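Local atomic coordinates of aromatic amino acid aminotransferase I (Candida albicans WO-1, PDB entry 6HNU), a protein that probably catalyses transfer of the amino group from aromatic L-amino acids to 2-oxoglutarate, using pyridoxal 5'-phosphate as cofactor. Residues Glu162-Ser167 with Trp436-Gly441; Gly216-Gly221 with Gly391-Val396; Leu252-Tyr257 with His365-Ala370. One frame throughout, in Å; residues are numbered along the deposited sequence.

Contact 1: residues Glu162-Ser167 with Trp436-Gly441. With PLP (pyridoxal-5'-phosphate), chain I; PHE (phenylalanine), chain J.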
loop_
_atom_site.group_PDB
_atom_site.type_symbol
_atom_site.label_atom_id
_atom_site.label_comp_id
_atom_site.label_asym_id
_atom_site.label_seq_id
_atom_site.Cartn_x
_atom_site.Cartn_y
_atom_site.Cartn_z
ATOM N N GLU B 162 -8.636 1.276 23.289
ATOM C CA GLU B 162 -8.054 1.850 24.518
ATOM C C GLU B 162 -8.521 3.309 24.627
ATOM O O GLU B 162 -8.536 4.017 23.610
ATOM C CB GLU B 162 -6.540 1.643 24.532
ATOM C CG GLU B 162 -6.224 0.170 24.702
ATOM C CD GLU B 162 -4.896 -0.333 24.173
ATOM O OE1 GLU B 162 -4.435 0.177 23.146
ATOM O OE2 GLU B 162 -4.398 -1.308 24.765
ATOM N N GLU B 163 -8.892 3.769 25.822
ATOM C CA GLU B 163 -9.524 5.109 25.938
ATOM C C GLU B 163 -8.521 6.199 25.573
ATOM O O GLU B 163 -8.983 7.260 25.198
ATOM C CB GLU B 163 -10.134 5.380 27.315
ATOM C CG GLU B 163 -9.109 5.649 28.391
ATOM C CD GLU B 163 -9.697 5.994 29.757
ATOM O OE1 GLU B 163 -9.350 5.308 30.711
ATOM O OE2 GLU B 163 -10.449 6.943 29.844
ATOM N N TYR B 164 -7.210 5.950 25.651
ATOM C CA TYR B 164 -6.146 6.757 25.019
ATOM C C TYR B 164 -5.415 5.854 24.038
ATOM O O TYR B 164 -4.964 4.780 24.455
ATOM C CB TYR B 164 -5.123 7.326 25.994
ATOM C CG TYR B 164 -5.749 8.229 27.020
ATOM C CD1 TYR B 164 -6.291 7.706 28.178
ATOM C CD2 TYR B 164 -5.909 9.568 26.774
ATOM C CE1 TYR B 164 -6.950 8.506 29.101
ATOM C CE2 TYR B 164 -6.502 10.407 27.713
ATOM C CZ TYR B 164 -7.040 9.867 28.875
ATOM O OH TYR B 164 -7.677 10.644 29.799
ATOM N N THR B 165 -5.392 6.247 22.774
ATOM C CA THR B 165 -4.813 5.347 21.736
ATOM C C THR B 165 -4.253 6.166 20.568
ATOM O O THR B 165 -4.207 7.409 20.643
ATOM C CB THR B 165 -5.863 4.309 21.321
ATOM O OG1 THR B 165 -5.149 3.302 20.587
ATOM C CG2 THR B 165 -7.021 4.894 20.548
ATOM N N PHE B 166 -3.869 5.478 19.491
ATOM C CA PHE B 166 -3.130 6.022 18.337
ATOM C C PHE B 166 -4.069 6.852 17.462
ATOM O O PHE B 166 -5.099 6.324 17.060
ATOM C CB PHE B 166 -2.540 4.818 17.606
ATOM C CG PHE B 166 -1.640 5.118 16.446
ATOM C CD1 PHE B 166 -0.844 6.252 16.439
ATOM C CD2 PHE B 166 -1.580 4.231 15.375
ATOM C CE1 PHE B 166 0.027 6.484 15.389
ATOM C CE2 PHE B 166 -0.740 4.488 14.306
ATOM C CZ PHE B 166 0.070 5.608 14.320
ATOM N N SER B 167 -3.790 8.131 17.236
ATOM C CA SER B 167 -4.689 9.040 16.475
ATOM C C SER B 167 -4.983 8.513 15.059
ATOM O O SER B 167 -6.152 8.564 14.668
ATOM C CB SER B 167 -4.145 10.447 16.454
ATOM O OG SER B 167 -4.136 10.968 17.784
ATOM N N TRP B 436 -5.018 14.770 23.667
ATOM C CA TRP B 436 -4.994 14.677 22.182
ATOM C C TRP B 436 -5.183 13.222 21.752
ATOM O O TRP B 436 -5.583 13.035 20.613
ATOM C CB TRP B 436 -3.715 15.267 21.601
ATOM C CG TRP B 436 -3.523 16.734 21.857
ATOM C CD1 TRP B 436 -4.262 17.540 22.674
ATOM C CD2 TRP B 436 -2.449 17.550 21.364
ATOM N NE1 TRP B 436 -3.721 18.800 22.718
ATOM C CE2 TRP B 436 -2.630 18.841 21.890
ATOM C CE3 TRP B 436 -1.357 17.315 20.519
ATOM C CZ2 TRP B 436 -1.771 19.895 21.584
ATOM C CZ3 TRP B 436 -0.522 18.363 20.198
ATOM C CH2 TRP B 436 -0.709 19.628 20.751
ATOM N N PHE B 437 -4.965 12.242 22.641
ATOM C CA PHE B 437 -5.044 10.795 22.297
ATOM C C PHE B 437 -6.354 10.216 22.785
ATOM O O PHE B 437 -6.573 8.994 22.663
ATOM C CB PHE B 437 -3.872 10.010 22.872
ATOM C CG PHE B 437 -2.536 10.536 22.469
ATOM C CD1 PHE B 437 -1.875 11.507 23.206
ATOM C CD2 PHE B 437 -1.909 10.035 21.342
ATOM C CE1 PHE B 437 -0.610 11.917 22.848
ATOM C CE2 PHE B 437 -0.634 10.441 20.992
ATOM C CZ PHE B 437 -0.006 11.424 21.712
ATOM N N LYS B 438 -7.219 11.038 23.357
ATOM C CA LYS B 438 -8.471 10.502 23.926
ATOM C C LYS B 438 -9.377 9.983 22.802
ATOM O O LYS B 438 -9.650 10.761 21.921
ATOM C CB LYS B 438 -9.198 11.597 24.718
ATOM C CG LYS B 438 -10.437 11.110 25.452
ATOM C CD LYS B 438 -10.109 10.322 26.699
ATOM C CE LYS B 438 -10.945 9.078 26.877
ATOM N NZ LYS B 438 -12.385 9.320 26.628
ATOM N N ALA B 439 -9.937 8.779 22.926
ATOM C CA ALA B 439 -10.854 8.180 21.951
ATOM C C ALA B 439 -12.272 8.514 22.399
ATOM O O ALA B 439 -12.552 8.426 23.614
ATOM C CB ALA B 439 -10.653 6.694 21.838
ATOM N N GLU B 440 -13.132 8.850 21.463
ATOM C CA GLU B 440 -14.569 9.099 21.734
ATOM C C GLU B 440 -15.428 8.301 20.757
ATOM O O GLU B 440 -15.035 8.144 19.632
ATOM C CB GLU B 440 -14.857 10.593 21.656
ATOM C CG GLU B 440 -14.085 11.376 22.686
ATOM C CD GLU B 440 -14.487 11.185 24.147
ATOM O OE1 GLU B 440 -15.250 10.230 24.476
ATOM O OE2 GLU B 440 -14.013 11.994 24.971
ATOM N N GLY B 441 -16.557 7.786 21.224
ATOM C CA GLY B 441 -17.489 7.066 20.361
ATOM C C GLY B 441 -18.644 6.505 21.140
ATOM O O GLY B 441 -18.534 6.266 22.353
HETATM N N1 PLP I . 0.335 1.189 14.957
HETATM C C2 PLP I . 0.661 1.908 16.034
HETATM C C2A PLP I . -0.146 1.743 17.274
HETATM C C3 PLP I . 1.728 2.804 16.012
HETATM O O3 PLP I . 1.963 3.558 17.128
HETATM C C4 PLP I . 2.460 2.960 14.817
HETATM C C4A PLP I . 3.563 3.917 14.761
HETATM C C5 PLP I . 2.128 2.170 13.708
HETATM C C6 PLP I . 1.051 1.328 13.820
HETATM C C5A PLP I . 2.821 2.337 12.378
HETATM O O4P PLP I . 3.185 1.046 11.817
HETATM P P PLP I . 3.792 0.854 10.406
HETATM O O1P PLP I . 4.102 -0.625 10.431
HETATM O O2P PLP I . 5.045 1.772 10.330
HETATM O O3P PLP I . 2.731 1.252 9.384
HETATM N N PHE J . 3.333 5.272 15.092
HETATM C CA PHE J . 4.048 6.432 14.485
HETATM C C PHE J . 3.614 7.700 15.235
HETATM O O PHE J . 3.843 7.793 16.453
HETATM C CB PHE J . 3.796 6.468 12.974
HETATM C CG PHE J . 4.035 7.800 12.314
HETATM C CD1 PHE J . 5.158 8.558 12.622
HETATM C CD2 PHE J . 3.133 8.293 11.382
HETATM C CE1 PHE J . 5.364 9.791 12.017
HETATM C CE2 PHE J . 3.343 9.522 10.776
HETATM C CZ PHE J . 4.463 10.264 11.087
HETATM O OXT PHE J . 3.027 8.632 14.666
HETATM O O HOH W 1 -12.975 6.978 28.531
#
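Y164 and K438 face each other as a non-hydrogen-bonded pair in a single antiparallel beta bridge, which joins two parts of a fold-type I aminotransferase. A loop leaving strand 158-162 of the central mixed sheet meets the loop that follows strand 429-433 of the small antiparallel sheet. A439 N gives a nearly straight bond to E163 O (2.9 Å, 170°), and T165 N donates to F437 O at 3.0 Å. Each acceptor also draws a CA-H contact, from K438 and Y164 respectively.

The charged ends E163 OE2 and K438 NZ do not meet directly, standing 4.4 Å apart; a water joins them, accepting from the amine and donating to the carboxylate. K438 NZ curls back onto its own segment, donating to A439 O at 3.1 Å and forming a longer salt bridge of 3.5 Å with E440 OE2, while E163 OE1 is taken by M185 N. F166 leads from the bridge into the cofactor site, with C3 of pyridoxal phosphate 3.4 Å above its ring plane, toward the rim. The bend at chi2 of K438 (76°) carries CD over one face of the Y164 ring, 4.1 Å from its centroid.

Contact 2: residues Gly216-Gly221 with Gly391-Val396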
loop_
_atom_site.group_PDB
_atom_site.type_symbol
_atom_site.label_atom_id
_atom_site.label_comp_id
_atom_site.label_asym_id
_atom_site.label_seq_id
_atom_site.Cartn_x
_atom_site.Cartn_y
_atom_site.Cartn_z
ATOM N N GLY B 216 3.945 -1.562 25.020
ATOM C CA GLY B 216 4.479 -0.215 24.745
ATOM C C GLY B 216 3.369 0.678 24.194
ATOM O O GLY B 216 3.595 1.411 23.168
ATOM N N GLN B 217 2.180 0.505 24.753
ATOM C CA GLN B 217 0.904 1.139 24.341
ATOM C C GLN B 217 1.157 2.618 24.015
ATOM O O GLN B 217 1.879 3.270 24.755
ATOM C CB GLN B 217 -0.115 1.013 25.457
ATOM C CG GLN B 217 -1.576 1.151 25.064
ATOM C CD GLN B 217 -2.089 2.571 24.923
ATOM O OE1 GLN B 217 -1.558 3.520 25.505
ATOM N NE2 GLN B 217 -3.135 2.713 24.117
ATOM N N ASN B 218 0.616 3.096 22.886
ATOM C CA ASN B 218 0.727 4.508 22.453
ATOM C C ASN B 218 -0.611 5.173 22.781
ATOM O O ASN B 218 -1.614 4.807 22.159
ATOM C CB ASN B 218 1.058 4.552 20.964
ATOM C CG ASN B 218 1.199 5.938 20.382
ATOM O OD1 ASN B 218 1.175 6.929 21.102
ATOM N ND2 ASN B 218 1.417 6.014 19.083
ATOM N N PRO B 219 -0.707 6.195 23.672
ATOM C CA PRO B 219 0.408 6.952 24.258
ATOM C C PRO B 219 0.890 6.649 25.688
ATOM O O PRO B 219 1.816 7.298 26.118
ATOM C CB PRO B 219 -0.277 8.339 24.359
ATOM C CG PRO B 219 -1.638 8.015 24.848
ATOM C CD PRO B 219 -1.997 6.791 24.058
ATOM N N THR B 220 0.276 5.704 26.387
ATOM C CA THR B 220 0.414 5.532 27.864
ATOM C C THR B 220 1.784 4.943 28.213
ATOM O O THR B 220 2.283 5.243 29.307
ATOM C CB THR B 220 -0.729 4.727 28.467
ATOM O OG1 THR B 220 -0.629 3.394 27.943
ATOM C CG2 THR B 220 -2.081 5.344 28.195
ATOM N N GLY B 221 2.434 4.229 27.291
ATOM C CA GLY B 221 3.712 3.560 27.592
ATOM C C GLY B 221 3.458 2.373 28.504
ATOM O O GLY B 221 4.424 1.724 28.946
ATOM N N GLY B 391 8.494 -0.360 24.952
ATOM C CA GLY B 391 8.083 0.724 24.049
ATOM C C GLY B 391 9.039 1.895 24.026
ATOM O O GLY B 391 10.146 1.815 24.629
ATOM N N MET B 392 8.641 2.949 23.308
ATOM C CA MET B 392 9.473 4.146 23.092
ATOM C C MET B 392 8.927 5.320 23.910
ATOM O O MET B 392 9.587 6.355 23.927
ATOM C CB MET B 392 9.582 4.509 21.610
ATOM C CG MET B 392 8.267 4.759 20.914
ATOM S SD MET B 392 8.537 5.346 19.249
ATOM C CE MET B 392 9.731 4.166 18.629
ATOM N N PHE B 393 7.831 5.140 24.619
ATOM C CA PHE B 393 7.125 6.266 25.282
ATOM C C PHE B 393 7.188 6.161 26.795
ATOM O O PHE B 393 7.141 5.069 27.385
ATOM C CB PHE B 393 5.663 6.297 24.850
ATOM C CG PHE B 393 5.500 6.459 23.361
ATOM C CD1 PHE B 393 5.953 7.598 22.721
ATOM C CD2 PHE B 393 4.834 5.488 22.614
ATOM C CE1 PHE B 393 5.759 7.765 21.353
ATOM C CE2 PHE B 393 4.653 5.662 21.253
ATOM C CZ PHE B 393 5.142 6.776 20.623
ATOM N N PHE B 394 7.264 7.334 27.418
ATOM C CA PHE B 394 7.100 7.511 28.876
ATOM C C PHE B 394 5.968 8.518 29.091
ATOM O O PHE B 394 5.670 9.277 28.187
ATOM C CB PHE B 394 8.415 7.988 29.508
ATOM C CG PHE B 394 8.904 9.352 29.110
ATOM C CD1 PHE B 394 8.511 10.476 29.822
ATOM C CD2 PHE B 394 9.752 9.520 28.033
ATOM C CE1 PHE B 394 8.962 11.724 29.446
ATOM C CE2 PHE B 394 10.203 10.773 27.663
ATOM C CZ PHE B 394 9.801 11.880 28.372
ATOM N N THR B 395 5.299 8.449 30.221
ATOM C CA THR B 395 4.289 9.469 30.589
ATOM C C THR B 395 4.588 10.064 31.964
ATOM O O THR B 395 5.132 9.360 32.846
ATOM C CB THR B 395 2.877 8.916 30.487
ATOM O OG1 THR B 395 2.756 7.774 31.340
ATOM C CG2 THR B 395 2.549 8.605 29.047
ATOM N N VAL B 396 4.244 11.352 32.100
ATOM C CA VAL B 396 4.174 12.035 33.412
ATOM C C VAL B 396 2.717 12.394 33.665
ATOM O O VAL B 396 2.156 13.062 32.809
ATOM C CB VAL B 396 5.051 13.282 33.413
ATOM C CG1 VAL B 396 4.985 13.966 34.765
ATOM C CG2 VAL B 396 6.474 12.947 33.030
HETATM O O HOH W 2 5.903 2.314 22.333
HETATM O O HOH W 3 4.007 5.014 31.243
#
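N218 and F393 make the main van der Waals contact here. CG of the N218 amide lies 3.6 Å from CE2 of F393, and the amide and ring planes are inclined by 30°. A chi1 of 180° puts N218 CG anti to the backbone N, where it meets CE2 and, less closely, CZ of the ring, while M392 CG sits over the centre of one ring face. F393 also packs on G45 of the second subunit. Further along, T395 points its CG2 methyl at P219 O, 3.3 Å away. Where the two backbones come nearest, CA to CA, G216 and G391 are 3.8 Å apart, and a CB on either would clash with the CA of the other. G221, also without a side chain, sets its CA against the carbonyl O of F393.

The loop is N-P-T-G in sequence, the motif familiar from class I aminotransferases, with a cis peptide between N218 and P219. In keeping with that motif, N218 ND2 donates to O3 of the cofactor while R463 NH1 donates to N218 OD1, so both ends of the amide are used and its rotation is fixed.

Direct hydrogen bonds shape the loop itself. Q217 OE1 receives two donors from T220, the backbone N at 3.0 Å and OG1 at 2.6 Å, and G221 N closes the turn on Q217 O.

Two waters also bridge the segments. One molecule donates to G216 O and accepts from M392 N (3.0 Å). Another connects T220 O with T395 OG1, 3.0 Å from the hydroxyl.

Contact 3: residues Leu252-Tyr257 with His365-Ala370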
loop_
_atom_site.group_PDB
_atom_site.type_symbol
_atom_site.label_atom_id
_atom_site.label_comp_id
_atom_site.label_asym_id
_atom_site.label_seq_id
_atom_site.Cartn_x
_atom_site.Cartn_y
_atom_site.Cartn_z
ATOM N N LEU B 252 10.412 -3.806 21.525
ATOM C CA LEU B 252 10.971 -2.727 22.372
ATOM C C LEU B 252 10.682 -3.070 23.832
ATOM O O LEU B 252 10.796 -2.164 24.684
ATOM C CB LEU B 252 10.374 -1.370 21.982
ATOM C CG LEU B 252 10.510 -1.003 20.503
ATOM C CD1 LEU B 252 10.099 0.429 20.260
ATOM C CD2 LEU B 252 11.927 -1.225 20.000
ATOM N N GLN B 253 10.363 -4.330 24.139
ATOM C CA GLN B 253 10.396 -4.804 25.549
ATOM C C GLN B 253 11.793 -4.564 26.144
ATOM O O GLN B 253 12.815 -4.615 25.413
ATOM C CB GLN B 253 9.918 -6.239 25.669
ATOM C CG GLN B 253 8.411 -6.337 25.456
ATOM C CD GLN B 253 7.931 -7.754 25.425
ATOM O OE1 GLN B 253 7.882 -8.437 26.442
ATOM N NE2 GLN B 253 7.638 -8.256 24.229
ATOM N N MET B 254 11.820 -4.286 27.453
ATOM C CA MET B 254 13.047 -3.878 28.157
ATOM C C MET B 254 13.148 -4.671 29.455
ATOM O O MET B 254 12.142 -5.227 29.910
ATOM C CB MET B 254 13.025 -2.378 28.470
ATOM C CG MET B 254 13.106 -1.519 27.231
ATOM S SD MET B 254 12.784 0.232 27.537
ATOM C CE MET B 254 11.065 0.087 28.042
ATOM N N GLU B 255 14.335 -4.619 30.053
ATOM C CA GLU B 255 14.569 -5.075 31.441
ATOM C C GLU B 255 13.666 -4.228 32.346
ATOM O O GLU B 255 13.445 -3.048 32.002
ATOM C CB GLU B 255 16.053 -4.943 31.799
ATOM C CG GLU B 255 17.000 -5.650 30.841
ATOM C CD GLU B 255 16.726 -7.109 30.513
ATOM O OE1 GLU B 255 15.940 -7.768 31.244
ATOM O OE2 GLU B 255 17.295 -7.576 29.486
ATOM N N THR B 256 13.077 -4.836 33.369
ATOM C CA THR B 256 12.317 -4.126 34.431
ATOM C C THR B 256 13.187 -2.998 35.008
ATOM O O THR B 256 14.417 -3.194 35.242
ATOM C CB THR B 256 11.834 -5.081 35.521
ATOM O OG1 THR B 256 11.053 -6.063 34.848
ATOM C CG2 THR B 256 10.980 -4.388 36.563
ATOM N N TYR B 257 12.600 -1.823 35.201
ATOM C CA TYR B 257 13.336 -0.648 35.721
ATOM C C TYR B 257 13.596 -0.879 37.209
ATOM O O TYR B 257 12.708 -1.386 37.896
ATOM C CB TYR B 257 12.566 0.656 35.502
ATOM C CG TYR B 257 13.165 1.866 36.171
ATOM C CD1 TYR B 257 14.148 2.616 35.557
ATOM C CD2 TYR B 257 12.729 2.266 37.432
ATOM C CE1 TYR B 257 14.702 3.729 36.175
ATOM C CE2 TYR B 257 13.262 3.379 38.059
ATOM C CZ TYR B 257 14.246 4.118 37.429
ATOM O OH TYR B 257 14.780 5.227 38.028
ATOM N N HIS B 365 18.384 1.071 28.177
ATOM C CA HIS B 365 19.270 2.169 28.658
ATOM C C HIS B 365 18.558 3.517 28.490
ATOM O O HIS B 365 18.585 4.320 29.471
ATOM C CB HIS B 365 20.644 2.127 27.996
ATOM C CG HIS B 365 21.513 3.251 28.460
ATOM N ND1 HIS B 365 21.812 3.432 29.797
ATOM C CD2 HIS B 365 22.106 4.257 27.789
ATOM C CE1 HIS B 365 22.544 4.521 29.928
ATOM N NE2 HIS B 365 22.734 5.047 28.714
ATOM N N LYS B 366 17.938 3.763 27.322
ATOM C CA LYS B 366 17.187 5.020 27.029
ATOM C C LYS B 366 16.115 5.229 28.087
ATOM O O LYS B 366 16.022 6.361 28.588
ATOM C CB LYS B 366 16.510 4.987 25.660
ATOM C CG LYS B 366 17.454 4.993 24.474
ATOM C CD LYS B 366 16.709 4.905 23.163
ATOM C CE LYS B 366 17.618 4.541 22.011
ATOM N NZ LYS B 366 18.670 5.555 21.794
ATOM N N ARG B 367 15.347 4.190 28.390
ATOM C CA ARG B 367 14.271 4.199 29.404
ATOM C C ARG B 367 14.850 4.529 30.800
ATOM O O ARG B 367 14.228 5.356 31.538
ATOM C CB ARG B 367 13.551 2.856 29.389
ATOM C CG ARG B 367 12.404 2.754 30.379
ATOM C CD ARG B 367 12.762 2.541 31.840
ATOM N NE ARG B 367 13.844 1.567 32.036
ATOM C CZ ARG B 367 13.695 0.252 32.015
ATOM N NH1 ARG B 367 14.738 -0.547 32.242
ATOM N NH2 ARG B 367 12.501 -0.273 31.807
ATOM N N ASP B 368 15.991 3.930 31.173
ATOM C CA ASP B 368 16.588 4.168 32.517
ATOM C C ASP B 368 16.949 5.646 32.634
ATOM O O ASP B 368 16.663 6.241 33.691
ATOM C CB ASP B 368 17.839 3.323 32.731
ATOM C CG ASP B 368 17.563 1.841 32.805
ATOM O OD1 ASP B 368 16.412 1.463 33.160
ATOM O OD2 ASP B 368 18.518 1.083 32.516
ATOM N N VAL B 369 17.518 6.229 31.583
ATOM C CA VAL B 369 18.003 7.633 31.587
ATOM C C VAL B 369 16.794 8.572 31.674
ATOM O O VAL B 369 16.824 9.548 32.479
ATOM C CB VAL B 369 18.896 7.895 30.364
ATOM C CG1 VAL B 369 19.094 9.381 30.077
ATOM C CG2 VAL B 369 20.232 7.184 30.548
ATOM N N ALA B 370 15.754 8.294 30.888
ATOM C CA ALA B 370 14.484 9.051 30.899
ATOM C C ALA B 370 13.884 9.051 32.300
ATOM O O ALA B 370 13.603 10.148 32.801
ATOM C CB ALA B 370 13.516 8.479 29.895
#
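R367 reaches from its helix to the backbone of E255 and grips a single oxygen with two nitrogens. NH1 and NH2 meet E255 O at 2.8 and 2.9 Å, the acceptor within the guanidinium plane; NH2 comes nearly along the C=O axis, whereas NH1 stands 43° above the carbonyl plane. NH2 donates also to P388 O. On the side edge NE and NH1 both donate to D368 OD1, at 2.8 Å and from the same face of the carboxylate, adding a salt bridge between helix neighbours. With R367 CG anti to the backbone N (chi1 -179°), the bend at chi2 (-77°) places CD near Y257 CD1 and CB. Y257 CB stands over the centre of one guanidinium face, 3.6 Å above it, and M254 SD lies farther off the opposite face, toward the rim, but 3.3 Å from R367 CB. The Y257 ring turns its edge toward D368, CD1 being 3.5 Å from OD1.

In the second shell, E255 N donates to T364 OG1 and its carboxylate forms a salt bridge with R360, while D372 holds the Y257 hydroxyl. All three partners share helix 334-377 with R367, the long helix that in fold-type I aminotransferases runs between the large and small domains.

In the fold
The three contacts lie in a row along one seam. Contacts 1 and 2 have centres 13 Å apart and contacts 2 and 3 12 Å; both pairs touch, whereas contacts 1 and 3 are separated by about 13 Å at their nearest atoms. Their first segments follow strands 158-162, 209-212 and 242-246, adjacent and parallel in the mixed sheet. The second segments return in reverse order, helix 334-377, strand 393-399 and the loop after 429-433, so the connections enclose one another. Q217 NE2 ties contact 2 to Y164 O and E162 OE1, and L252 O probably accepts from G391 N. Thus contacts 1 and 2 fasten sheet loops beside the active site, with contact 3 farther out on the long helix.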